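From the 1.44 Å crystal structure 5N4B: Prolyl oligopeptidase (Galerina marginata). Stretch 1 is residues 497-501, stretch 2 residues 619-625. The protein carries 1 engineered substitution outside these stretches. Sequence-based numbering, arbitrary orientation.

Stretch 1, residues 497-501: YGGFA
Stretch 2, residues 619-625: AWISEYG

Stretch 1 is irregular throughout. Tyr497 (phi/psi -125/-71) leads into Gly498 at 87/42, a positive phi that favours glycine, and Gly499 is almost fully extended at -178/170. Phe500 (66/20) and Ala501 (61/21) then both adopt left-handed angles. Stretch 2 is helical: Ala619 and Trp620 end a 3-10 segment and residues 621-624 form a short helix. Trp620 O accepts from both Glu623 N and Tyr624 N, each at 2.9 Å, and Gly625 N reaches Ile621 O at 2.9 Å. Gly625 then leaves helical geometry at 95/174, where a CB would jam against the preceding carbonyl oxygen. The register is set by Phe500 and Glu623, whose CA atoms lie 6.6 Å apart.

Glu623 points toward stretch 1, with chi1 t (-167°), chi2 p (70°) and chi3 11°. Its carboxylate accepts a hydrogen bond from stretch 1, Phe500 N to Glu623 OE2, 2.9 Å with an N-H...O angle of 155°, giving a buried acid a backbone donor. Gly499 suits this approach: its CA lies 3.2 Å from Glu623 OE2, and a CB there would stand only 2.9 Å from that oxygen, a clash.

Phe500, chi1 m (-62°) and chi2 -84°, supplies most of the apolar contact. The aliphatic part of the same glutamate covers one face of its ring, with Glu623 CG 3.8 Å from the centroid and 15° off the normal, a CH-pi contact. The ring edge meets two further aromatics in offset edge-to-face pairs, placing weakly positive C-H groups against pi-rich faces. Trp620 (chi1 m, -48°; chi2 -26°) offers its five-membered ring, centroids 5.3 Å apart and planes at 75°, with Phe500 CE1 3.8 Å from Trp620 CD1. For Tyr624 (chi1 m, -56°; chi2 -44°), the centroids of the Tyr624 and Phe500 rings are 6.0 Å apart and their planes meet at 81°; its OH sits near the Phe500 ring plane, 3.7 Å from Phe500 CE2.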

# COMPACT_ATOMS: atom_id res chain seq x y z
N TYR A 497 10.07 -5.08 0.44
CA TYR A 497 9.24 -4.58 1.53
C TYR A 497 9.49 -5.47 2.74
O TYR A 497 10.16 -5.03 3.68
CB TYR A 497 7.76 -4.53 1.12
CG TYR A 497 6.89 -3.94 2.18
CD1 TYR A 497 6.88 -2.55 2.43
CD2 TYR A 497 6.03 -4.73 2.94
CE1 TYR A 497 6.04 -2.02 3.39
CE2 TYR A 497 5.21 -4.19 3.89
CZ TYR A 497 5.22 -2.84 4.12
OH TYR A 497 4.37 -2.28 5.06
N GLY A 498 9.03 -6.71 2.73
CA GLY A 498 9.50 -7.72 3.66
C GLY A 498 8.78 -7.79 4.99
O GLY A 498 9.42 -7.89 6.04
N GLY A 499 7.49 -7.68 4.99
CA GLY A 499 6.76 -7.71 6.24
C GLY A 499 5.25 -7.63 6.03
O GLY A 499 4.73 -7.36 4.94
N PHE A 500 4.56 -7.87 7.14
CA PHE A 500 3.13 -7.59 7.30
C PHE A 500 2.25 -8.45 6.39
O PHE A 500 1.06 -8.12 6.20
CB PHE A 500 2.82 -6.11 7.14
CG PHE A 500 3.49 -5.24 8.18
CD1 PHE A 500 2.89 -5.08 9.45
CD2 PHE A 500 4.70 -4.60 7.94
CE1 PHE A 500 3.47 -4.30 10.41
CE2 PHE A 500 5.31 -3.80 8.94
CZ PHE A 500 4.68 -3.63 10.17
N ALA A 501 2.79 -9.57 5.90
CA ALA A 501 2.08 -10.42 4.96
C ALA A 501 1.75 -9.69 3.66
O ALA A 501 0.87 -10.12 2.90
CB ALA A 501 0.82 -11.04 5.59
N ALA A 619 0.85 -0.89 16.93
CA ALA A 619 0.24 -1.95 16.11
C ALA A 619 1.28 -2.85 15.49
O ALA A 619 0.94 -3.97 15.08
CB ALA A 619 -0.62 -1.33 15.04
N TRP A 620 2.54 -2.41 15.39
CA TRP A 620 3.59 -3.22 14.78
C TRP A 620 4.30 -4.15 15.77
O TRP A 620 5.24 -4.84 15.37
CB TRP A 620 4.63 -2.33 14.11
CG TRP A 620 4.10 -1.27 13.25
CD1 TRP A 620 2.91 -1.23 12.58
CD2 TRP A 620 4.76 -0.03 12.99
NE1 TRP A 620 2.79 -0.03 11.92
CE2 TRP A 620 3.93 0.72 12.15
CE3 TRP A 620 5.98 0.50 13.39
CZ2 TRP A 620 4.29 2.01 11.72
CZ3 TRP A 620 6.33 1.77 12.98
CH2 TRP A 620 5.49 2.50 12.18
N ILE A 621 3.90 -4.17 17.03
CA ILE A 621 4.42 -5.17 17.94
C ILE A 621 4.16 -6.58 17.42
O ILE A 621 4.99 -7.48 17.64
CB ILE A 621 3.84 -4.93 19.34
CG1 ILE A 621 4.50 -3.68 19.93
CG2 ILE A 621 4.08 -6.13 20.22
CD1 ILE A 621 3.80 -3.20 21.22
N SER A 622 3.06 -6.80 16.70
CA SER A 622 2.83 -8.13 16.13
C SER A 622 3.83 -8.46 15.04
O SER A 622 3.97 -9.64 14.69
CB SER A 622 1.41 -8.21 15.58
OG SER A 622 1.18 -7.21 14.65
N GLU A 623 4.52 -7.47 14.48
CA GLU A 623 5.53 -7.64 13.46
C GLU A 623 6.95 -7.70 13.97
O GLU A 623 7.75 -8.50 13.48
CB GLU A 623 5.46 -6.52 12.42
CG GLU A 623 6.26 -6.79 11.16
CD GLU A 623 5.69 -7.90 10.25
OE1 GLU A 623 4.55 -8.33 10.49
OE2 GLU A 623 6.42 -8.35 9.31
N TYR A 624 7.30 -6.88 14.95
CA TYR A 624 8.67 -6.71 15.42
C TYR A 624 8.93 -7.26 16.82
O TYR A 624 10.11 -7.44 17.17
CB TYR A 624 9.03 -5.22 15.41
CG TYR A 624 8.86 -4.50 14.09
CD1 TYR A 624 9.30 -5.07 12.94
CD2 TYR A 624 8.29 -3.25 14.03
CE1 TYR A 624 9.15 -4.44 11.72
CE2 TYR A 624 8.14 -2.59 12.83
CZ TYR A 624 8.57 -3.21 11.67
OH TYR A 624 8.36 -2.48 10.54
N GLY A 625 7.90 -7.50 17.62
CA GLY A 625 8.08 -7.73 19.03
C GLY A 625 7.92 -6.45 19.85
O GLY A 625 7.81 -5.34 19.33